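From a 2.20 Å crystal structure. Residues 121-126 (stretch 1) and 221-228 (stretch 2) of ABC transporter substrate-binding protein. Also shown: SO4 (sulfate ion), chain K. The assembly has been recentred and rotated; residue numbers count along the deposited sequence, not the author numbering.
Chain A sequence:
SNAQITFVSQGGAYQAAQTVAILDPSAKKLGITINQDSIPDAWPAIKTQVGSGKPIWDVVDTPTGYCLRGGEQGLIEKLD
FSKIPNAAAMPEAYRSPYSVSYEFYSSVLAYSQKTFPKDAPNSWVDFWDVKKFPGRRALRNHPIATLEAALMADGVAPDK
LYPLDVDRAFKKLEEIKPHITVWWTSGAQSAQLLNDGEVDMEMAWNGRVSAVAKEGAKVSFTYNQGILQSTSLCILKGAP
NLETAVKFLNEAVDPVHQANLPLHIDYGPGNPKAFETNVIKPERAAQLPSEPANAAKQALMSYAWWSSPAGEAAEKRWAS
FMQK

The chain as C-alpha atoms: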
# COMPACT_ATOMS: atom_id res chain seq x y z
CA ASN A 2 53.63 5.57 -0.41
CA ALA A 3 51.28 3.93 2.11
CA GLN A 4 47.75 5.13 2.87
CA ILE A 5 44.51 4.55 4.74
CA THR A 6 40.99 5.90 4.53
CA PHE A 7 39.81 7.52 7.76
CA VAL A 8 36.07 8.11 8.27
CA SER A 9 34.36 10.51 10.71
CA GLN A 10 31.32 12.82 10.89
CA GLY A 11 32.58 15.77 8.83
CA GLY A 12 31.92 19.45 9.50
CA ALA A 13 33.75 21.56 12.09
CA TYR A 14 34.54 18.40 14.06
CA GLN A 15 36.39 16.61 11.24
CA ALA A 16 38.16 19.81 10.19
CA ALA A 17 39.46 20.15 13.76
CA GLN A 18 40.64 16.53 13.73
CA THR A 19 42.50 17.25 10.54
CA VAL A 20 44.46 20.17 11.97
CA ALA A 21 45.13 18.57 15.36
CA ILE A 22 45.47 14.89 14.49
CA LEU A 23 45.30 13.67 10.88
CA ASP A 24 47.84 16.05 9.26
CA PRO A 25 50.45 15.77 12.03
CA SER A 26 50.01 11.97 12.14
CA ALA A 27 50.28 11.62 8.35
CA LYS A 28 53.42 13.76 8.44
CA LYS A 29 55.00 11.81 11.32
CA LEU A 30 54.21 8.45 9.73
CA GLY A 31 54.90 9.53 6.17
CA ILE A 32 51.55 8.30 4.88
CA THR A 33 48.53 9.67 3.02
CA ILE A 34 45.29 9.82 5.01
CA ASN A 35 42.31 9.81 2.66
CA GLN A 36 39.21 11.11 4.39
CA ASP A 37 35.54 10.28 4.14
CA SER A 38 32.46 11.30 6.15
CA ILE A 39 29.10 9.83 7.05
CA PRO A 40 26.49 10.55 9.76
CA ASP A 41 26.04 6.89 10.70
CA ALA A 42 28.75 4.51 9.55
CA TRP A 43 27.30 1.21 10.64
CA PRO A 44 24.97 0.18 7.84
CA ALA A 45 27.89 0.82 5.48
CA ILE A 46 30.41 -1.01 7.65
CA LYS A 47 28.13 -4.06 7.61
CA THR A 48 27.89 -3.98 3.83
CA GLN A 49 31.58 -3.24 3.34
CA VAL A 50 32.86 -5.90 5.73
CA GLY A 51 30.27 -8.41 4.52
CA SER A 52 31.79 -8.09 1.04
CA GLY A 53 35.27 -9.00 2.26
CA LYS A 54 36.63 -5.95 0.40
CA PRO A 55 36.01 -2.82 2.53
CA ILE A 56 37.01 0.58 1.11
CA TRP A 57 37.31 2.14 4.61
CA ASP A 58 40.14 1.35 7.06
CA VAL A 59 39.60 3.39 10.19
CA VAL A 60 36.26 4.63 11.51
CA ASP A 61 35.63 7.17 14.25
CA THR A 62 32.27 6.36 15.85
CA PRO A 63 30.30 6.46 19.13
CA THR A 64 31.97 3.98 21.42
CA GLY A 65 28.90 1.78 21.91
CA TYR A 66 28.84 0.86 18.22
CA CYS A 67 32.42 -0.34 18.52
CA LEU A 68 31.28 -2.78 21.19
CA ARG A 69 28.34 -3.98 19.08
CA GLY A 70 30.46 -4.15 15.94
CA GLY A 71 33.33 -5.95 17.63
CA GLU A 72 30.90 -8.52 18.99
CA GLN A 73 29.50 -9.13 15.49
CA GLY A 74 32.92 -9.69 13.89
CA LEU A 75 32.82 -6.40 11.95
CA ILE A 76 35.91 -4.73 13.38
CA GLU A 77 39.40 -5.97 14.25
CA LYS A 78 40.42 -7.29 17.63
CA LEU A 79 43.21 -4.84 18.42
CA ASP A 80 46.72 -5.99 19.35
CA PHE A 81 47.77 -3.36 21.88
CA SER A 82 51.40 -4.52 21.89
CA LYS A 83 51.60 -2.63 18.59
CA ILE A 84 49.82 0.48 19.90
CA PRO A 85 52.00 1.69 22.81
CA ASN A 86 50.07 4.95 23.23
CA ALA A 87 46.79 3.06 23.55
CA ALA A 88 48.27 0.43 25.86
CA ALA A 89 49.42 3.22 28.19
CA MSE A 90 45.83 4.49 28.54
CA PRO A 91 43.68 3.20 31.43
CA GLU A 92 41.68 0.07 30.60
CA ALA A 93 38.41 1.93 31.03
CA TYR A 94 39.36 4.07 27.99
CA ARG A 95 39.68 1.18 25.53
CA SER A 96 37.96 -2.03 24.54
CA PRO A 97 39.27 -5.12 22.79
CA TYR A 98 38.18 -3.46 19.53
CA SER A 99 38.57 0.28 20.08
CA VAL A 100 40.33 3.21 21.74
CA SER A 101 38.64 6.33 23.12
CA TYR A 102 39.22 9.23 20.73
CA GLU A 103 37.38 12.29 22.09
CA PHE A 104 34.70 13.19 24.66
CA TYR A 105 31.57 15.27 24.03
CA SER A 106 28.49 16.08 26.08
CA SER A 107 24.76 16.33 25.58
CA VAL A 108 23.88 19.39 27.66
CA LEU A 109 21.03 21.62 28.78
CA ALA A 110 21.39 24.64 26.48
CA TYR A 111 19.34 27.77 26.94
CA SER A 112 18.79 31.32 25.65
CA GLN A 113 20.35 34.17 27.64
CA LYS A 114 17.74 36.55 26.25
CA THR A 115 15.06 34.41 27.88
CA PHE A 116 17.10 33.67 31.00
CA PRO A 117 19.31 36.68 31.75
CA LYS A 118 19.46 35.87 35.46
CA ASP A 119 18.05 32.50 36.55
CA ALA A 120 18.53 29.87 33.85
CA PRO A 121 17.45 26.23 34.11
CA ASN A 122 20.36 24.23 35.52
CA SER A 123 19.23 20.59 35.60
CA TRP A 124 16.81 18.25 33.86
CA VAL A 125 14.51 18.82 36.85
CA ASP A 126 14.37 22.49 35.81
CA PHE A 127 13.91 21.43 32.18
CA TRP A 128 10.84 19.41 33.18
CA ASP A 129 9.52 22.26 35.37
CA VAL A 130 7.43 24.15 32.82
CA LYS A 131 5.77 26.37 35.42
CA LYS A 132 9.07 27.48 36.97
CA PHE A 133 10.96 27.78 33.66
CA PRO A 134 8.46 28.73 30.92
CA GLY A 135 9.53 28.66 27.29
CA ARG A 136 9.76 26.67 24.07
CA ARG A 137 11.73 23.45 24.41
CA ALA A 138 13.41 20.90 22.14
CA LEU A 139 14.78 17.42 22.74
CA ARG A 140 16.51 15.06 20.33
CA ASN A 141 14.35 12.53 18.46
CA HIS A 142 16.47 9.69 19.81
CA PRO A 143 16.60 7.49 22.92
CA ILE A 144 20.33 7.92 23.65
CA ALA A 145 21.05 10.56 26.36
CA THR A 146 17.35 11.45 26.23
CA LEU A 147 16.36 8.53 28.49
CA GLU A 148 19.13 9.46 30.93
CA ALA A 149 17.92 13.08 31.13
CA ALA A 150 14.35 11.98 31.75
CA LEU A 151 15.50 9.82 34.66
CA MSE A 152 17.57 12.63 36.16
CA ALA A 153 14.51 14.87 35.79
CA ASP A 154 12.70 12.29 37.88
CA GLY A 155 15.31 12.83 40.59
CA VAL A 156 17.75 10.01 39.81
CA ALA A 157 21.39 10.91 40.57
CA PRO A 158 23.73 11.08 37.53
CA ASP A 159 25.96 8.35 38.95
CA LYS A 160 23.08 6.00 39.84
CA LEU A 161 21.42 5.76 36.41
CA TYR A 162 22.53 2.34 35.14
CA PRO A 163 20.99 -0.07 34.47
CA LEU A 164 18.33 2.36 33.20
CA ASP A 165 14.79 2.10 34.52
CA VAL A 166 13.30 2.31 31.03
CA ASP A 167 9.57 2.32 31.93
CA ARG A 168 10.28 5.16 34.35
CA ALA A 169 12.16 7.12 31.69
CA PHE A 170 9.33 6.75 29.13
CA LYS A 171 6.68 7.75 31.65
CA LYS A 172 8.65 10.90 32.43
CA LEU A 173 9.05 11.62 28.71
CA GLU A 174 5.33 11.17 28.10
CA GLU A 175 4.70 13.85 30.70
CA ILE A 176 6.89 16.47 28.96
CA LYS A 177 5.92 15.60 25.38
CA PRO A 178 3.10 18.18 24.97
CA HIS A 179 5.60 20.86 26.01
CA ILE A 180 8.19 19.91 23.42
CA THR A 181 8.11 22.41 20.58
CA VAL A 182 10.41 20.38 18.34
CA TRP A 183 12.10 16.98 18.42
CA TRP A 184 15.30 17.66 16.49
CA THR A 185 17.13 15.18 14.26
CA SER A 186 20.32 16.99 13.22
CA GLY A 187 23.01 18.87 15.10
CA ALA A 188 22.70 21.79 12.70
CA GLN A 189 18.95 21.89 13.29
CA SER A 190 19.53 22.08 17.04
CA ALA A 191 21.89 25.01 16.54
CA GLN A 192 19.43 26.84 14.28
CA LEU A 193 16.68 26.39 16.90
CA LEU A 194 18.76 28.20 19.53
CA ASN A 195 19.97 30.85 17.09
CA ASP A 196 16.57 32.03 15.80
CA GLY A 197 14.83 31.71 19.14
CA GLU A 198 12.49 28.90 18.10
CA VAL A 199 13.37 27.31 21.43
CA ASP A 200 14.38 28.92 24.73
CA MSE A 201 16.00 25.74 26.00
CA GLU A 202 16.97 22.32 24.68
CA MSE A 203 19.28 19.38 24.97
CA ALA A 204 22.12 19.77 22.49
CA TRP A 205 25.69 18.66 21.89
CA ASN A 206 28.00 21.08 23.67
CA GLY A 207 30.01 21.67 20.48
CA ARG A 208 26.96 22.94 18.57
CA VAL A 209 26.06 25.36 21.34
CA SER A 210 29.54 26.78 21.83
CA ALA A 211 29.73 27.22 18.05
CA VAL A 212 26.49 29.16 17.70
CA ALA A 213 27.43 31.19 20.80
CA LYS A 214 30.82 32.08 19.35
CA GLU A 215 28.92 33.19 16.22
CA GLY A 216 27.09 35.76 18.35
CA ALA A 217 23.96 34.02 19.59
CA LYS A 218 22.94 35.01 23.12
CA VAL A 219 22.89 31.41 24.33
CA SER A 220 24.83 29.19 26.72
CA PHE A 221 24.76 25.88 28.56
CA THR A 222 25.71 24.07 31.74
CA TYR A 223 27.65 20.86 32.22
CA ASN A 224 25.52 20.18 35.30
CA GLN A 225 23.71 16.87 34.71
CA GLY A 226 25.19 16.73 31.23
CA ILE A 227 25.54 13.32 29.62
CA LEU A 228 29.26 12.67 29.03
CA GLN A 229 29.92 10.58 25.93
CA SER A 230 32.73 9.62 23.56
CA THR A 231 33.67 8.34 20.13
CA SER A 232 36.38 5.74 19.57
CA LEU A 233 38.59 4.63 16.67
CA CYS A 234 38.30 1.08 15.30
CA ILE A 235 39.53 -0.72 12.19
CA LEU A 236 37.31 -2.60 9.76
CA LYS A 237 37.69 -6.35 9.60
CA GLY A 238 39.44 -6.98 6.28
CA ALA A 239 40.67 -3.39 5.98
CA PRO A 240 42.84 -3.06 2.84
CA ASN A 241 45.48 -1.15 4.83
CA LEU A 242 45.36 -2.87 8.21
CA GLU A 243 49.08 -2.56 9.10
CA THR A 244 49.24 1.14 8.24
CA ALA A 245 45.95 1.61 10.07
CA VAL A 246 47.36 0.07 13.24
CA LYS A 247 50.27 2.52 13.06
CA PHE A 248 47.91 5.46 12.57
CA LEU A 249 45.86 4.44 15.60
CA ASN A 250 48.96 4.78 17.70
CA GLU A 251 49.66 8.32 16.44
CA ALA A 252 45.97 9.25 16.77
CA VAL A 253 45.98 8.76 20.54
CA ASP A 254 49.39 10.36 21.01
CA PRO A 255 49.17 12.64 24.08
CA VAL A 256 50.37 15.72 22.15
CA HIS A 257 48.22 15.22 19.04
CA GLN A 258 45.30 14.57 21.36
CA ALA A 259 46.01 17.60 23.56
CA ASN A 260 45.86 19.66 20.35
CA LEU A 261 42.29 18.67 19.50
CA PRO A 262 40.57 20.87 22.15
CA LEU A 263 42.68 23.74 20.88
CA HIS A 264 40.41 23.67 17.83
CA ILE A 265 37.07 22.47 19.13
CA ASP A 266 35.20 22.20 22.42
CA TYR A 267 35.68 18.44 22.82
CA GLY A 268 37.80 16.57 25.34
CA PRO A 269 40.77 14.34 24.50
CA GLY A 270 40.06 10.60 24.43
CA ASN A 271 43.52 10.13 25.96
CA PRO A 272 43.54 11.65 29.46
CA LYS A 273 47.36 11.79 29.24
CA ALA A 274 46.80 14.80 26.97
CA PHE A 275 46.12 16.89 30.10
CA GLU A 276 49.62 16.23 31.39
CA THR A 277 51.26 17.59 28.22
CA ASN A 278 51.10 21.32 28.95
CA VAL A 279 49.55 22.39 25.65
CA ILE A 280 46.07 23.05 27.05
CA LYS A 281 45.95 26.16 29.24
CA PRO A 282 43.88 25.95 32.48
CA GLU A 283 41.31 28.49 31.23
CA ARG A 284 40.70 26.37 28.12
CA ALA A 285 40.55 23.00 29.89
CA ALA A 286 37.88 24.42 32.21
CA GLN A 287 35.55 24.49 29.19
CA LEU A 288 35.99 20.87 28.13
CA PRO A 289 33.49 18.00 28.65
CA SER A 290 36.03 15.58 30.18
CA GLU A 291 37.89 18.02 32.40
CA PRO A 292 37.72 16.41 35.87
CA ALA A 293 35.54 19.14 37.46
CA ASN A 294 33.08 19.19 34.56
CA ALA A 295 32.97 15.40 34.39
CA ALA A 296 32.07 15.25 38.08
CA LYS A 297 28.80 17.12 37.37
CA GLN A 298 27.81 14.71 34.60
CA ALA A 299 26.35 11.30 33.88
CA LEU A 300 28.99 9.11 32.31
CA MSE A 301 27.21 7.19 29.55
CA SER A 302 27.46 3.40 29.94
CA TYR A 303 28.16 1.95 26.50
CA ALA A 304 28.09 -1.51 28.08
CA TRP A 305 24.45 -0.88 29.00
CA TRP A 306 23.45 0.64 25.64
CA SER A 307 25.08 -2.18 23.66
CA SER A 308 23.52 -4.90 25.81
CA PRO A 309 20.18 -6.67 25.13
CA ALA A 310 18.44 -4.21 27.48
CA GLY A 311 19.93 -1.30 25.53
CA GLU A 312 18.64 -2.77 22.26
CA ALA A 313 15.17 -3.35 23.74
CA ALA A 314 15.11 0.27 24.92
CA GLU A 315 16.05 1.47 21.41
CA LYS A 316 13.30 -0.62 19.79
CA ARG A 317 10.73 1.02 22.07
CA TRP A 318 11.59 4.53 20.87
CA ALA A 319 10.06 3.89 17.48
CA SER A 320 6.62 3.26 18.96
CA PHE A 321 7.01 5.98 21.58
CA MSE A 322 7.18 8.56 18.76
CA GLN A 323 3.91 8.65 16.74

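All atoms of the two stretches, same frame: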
# COMPACT_ATOMS: atom_id res chain seq x y z
N PRO A 121 17.57 27.63 33.71
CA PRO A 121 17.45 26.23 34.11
C PRO A 121 18.84 25.63 34.22
O PRO A 121 19.73 26.01 33.47
CB PRO A 121 16.66 25.60 32.97
CG PRO A 121 16.83 26.53 31.81
CD PRO A 121 16.90 27.89 32.42
N ASN A 122 19.03 24.70 35.16
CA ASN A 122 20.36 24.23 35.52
C ASN A 122 20.41 22.72 35.77
O ASN A 122 21.41 22.19 36.27
CB ASN A 122 20.84 24.99 36.76
CG ASN A 122 22.31 24.75 37.05
OD1 ASN A 122 22.68 24.26 38.13
ND2 ASN A 122 23.15 25.08 36.09
N SER A 123 19.32 22.04 35.43
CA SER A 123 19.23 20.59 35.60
C SER A 123 18.06 20.09 34.76
O SER A 123 17.26 20.89 34.26
CB SER A 123 18.98 20.25 37.06
OG SER A 123 17.69 20.70 37.46
N TRP A 124 17.95 18.78 34.60
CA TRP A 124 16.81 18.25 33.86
C TRP A 124 15.52 18.46 34.67
O TRP A 124 14.44 18.63 34.11
CB TRP A 124 17.05 16.80 33.42
CG TRP A 124 18.26 16.75 32.56
CD1 TRP A 124 19.45 16.15 32.85
CD2 TRP A 124 18.44 17.41 31.30
NE1 TRP A 124 20.35 16.37 31.83
CE2 TRP A 124 19.75 17.15 30.87
CE3 TRP A 124 17.61 18.19 30.49
CZ2 TRP A 124 20.25 17.63 29.66
CZ3 TRP A 124 18.11 18.67 29.29
CH2 TRP A 124 19.42 18.39 28.89
N VAL A 125 15.64 18.50 36.00
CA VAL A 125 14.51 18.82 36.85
C VAL A 125 13.93 20.18 36.43
O VAL A 125 12.72 20.31 36.21
CB VAL A 125 14.91 18.84 38.32
CG1 VAL A 125 13.68 19.02 39.22
CG2 VAL A 125 15.66 17.57 38.67
N ASP A 126 14.80 21.18 36.28
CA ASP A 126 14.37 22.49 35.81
C ASP A 126 13.75 22.37 34.43
O ASP A 126 12.69 22.93 34.17
CB ASP A 126 15.55 23.45 35.75
CG ASP A 126 16.13 23.75 37.14
OD1 ASP A 126 15.41 23.57 38.14
OD2 ASP A 126 17.30 24.17 37.21
N PHE A 221 25.10 27.20 28.07
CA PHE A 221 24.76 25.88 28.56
C PHE A 221 25.48 25.58 29.86
O PHE A 221 26.39 26.30 30.25
CB PHE A 221 25.08 24.79 27.52
CG PHE A 221 26.55 24.46 27.41
CD1 PHE A 221 27.36 25.13 26.51
CD2 PHE A 221 27.11 23.47 28.20
CE1 PHE A 221 28.72 24.82 26.39
CE2 PHE A 221 28.47 23.16 28.10
CZ PHE A 221 29.27 23.83 27.19
N THR A 222 25.05 24.52 30.53
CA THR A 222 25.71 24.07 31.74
C THR A 222 26.16 22.64 31.55
O THR A 222 25.54 21.88 30.80
CB THR A 222 24.77 24.13 32.96
OG1 THR A 222 25.46 23.65 34.12
CG2 THR A 222 23.55 23.26 32.72
N TYR A 223 27.25 22.26 32.22
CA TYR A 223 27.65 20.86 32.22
C TYR A 223 26.89 20.10 33.33
O TYR A 223 26.88 18.87 33.36
CB TYR A 223 29.16 20.70 32.39
CG TYR A 223 29.96 20.87 31.09
CD1 TYR A 223 29.81 19.97 30.04
CD2 TYR A 223 30.86 21.92 30.94
CE1 TYR A 223 30.53 20.12 28.86
CE2 TYR A 223 31.59 22.08 29.77
CZ TYR A 223 31.42 21.17 28.74
OH TYR A 223 32.15 21.34 27.58
N ASN A 224 26.25 20.84 34.22
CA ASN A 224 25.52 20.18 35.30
C ASN A 224 24.49 19.19 34.75
O ASN A 224 23.63 19.56 33.96
CB ASN A 224 24.85 21.18 36.23
CG ASN A 224 24.38 20.53 37.52
OD1 ASN A 224 25.10 19.74 38.13
ND2 ASN A 224 23.15 20.84 37.93
N GLN A 225 24.60 17.94 35.17
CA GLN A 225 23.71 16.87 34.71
C GLN A 225 23.82 16.61 33.22
O GLN A 225 22.93 16.02 32.61
CB GLN A 225 22.25 17.15 35.09
CG GLN A 225 21.99 17.19 36.60
CD GLN A 225 20.57 16.80 36.96
OE1 GLN A 225 19.62 17.09 36.22
NE2 GLN A 225 20.41 16.11 38.09
N GLY A 226 24.93 17.05 32.62
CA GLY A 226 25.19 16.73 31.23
C GLY A 226 25.42 15.24 31.10
O GLY A 226 25.74 14.57 32.08
N ILE A 227 25.22 14.71 29.90
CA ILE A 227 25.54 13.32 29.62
C ILE A 227 26.89 13.24 28.88
O ILE A 227 27.01 13.67 27.72
CB ILE A 227 24.44 12.61 28.82
CG1 ILE A 227 23.11 12.64 29.57
CG2 ILE A 227 24.85 11.18 28.53
CD1 ILE A 227 22.38 13.95 29.46
N LEU A 228 27.90 12.71 29.56
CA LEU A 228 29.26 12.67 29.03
C LEU A 228 29.46 11.43 28.16
O LEU A 228 29.26 10.30 28.62
CB LEU A 228 30.28 12.68 30.17
CG LEU A 228 31.75 12.64 29.74
CD1 LEU A 228 32.07 13.74 28.71
CD2 LEU A 228 32.62 12.76 30.96
S SO4 K . 27.11 25.68 36.22
O1 SO4 K . 27.89 26.73 36.87
O2 SO4 K . 27.87 25.14 35.09
O3 SO4 K . 26.81 24.63 37.19
O4 SO4 K . 25.88 26.28 35.72

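The contact joins the loop that leads into a helix (Pro121 to Asp126) to a type II turn, Tyr223 to Gly226, closed by Gly226 N to Tyr223 O at 2.8 Å. The backbones come nearest where Ser123 faces Gln225, with CA atoms 5.9 Å apart, and three hydrogen bonds tie them together. Each pairs a side chain with main chain. Asn224 ND2 donates to Asn122 O (2.8 Å), while Trp124 N, in the first turn of the helix and so without an intrahelical acceptor, donates to Gln225 OE1 (2.9 Å). In return, the indole NE1 of Trp124 reaches Gln225 O at 2.7 Å; this carbonyl lies at the ring edge, near its plane, where the N-H points. Gln225 is thus held through both its amide oxygen and its backbone carbonyl. Beside it, Ile227 CD1 packs 4.3 Å from Trp124 CZ2, adding an apolar contact.

Local bonds satisfy neighbouring groups. Ser123 caps the helix, its OG accepting from Asp126 N (3.2 Å), and, separately, Asp126 OD2 accepts from Asn122 N (2.7 Å), one residue before the cap. Within the second stretch, Thr222 OG1 accepts from Asn224 N (2.9 Å). At the exposed margin, Asn122 ND2 lies 3.4 Å from Thr222 OG1 and makes a weak hydrogen bond to O4 of a sulfate ion (3.0 Å), probably from the crystallisation liquor.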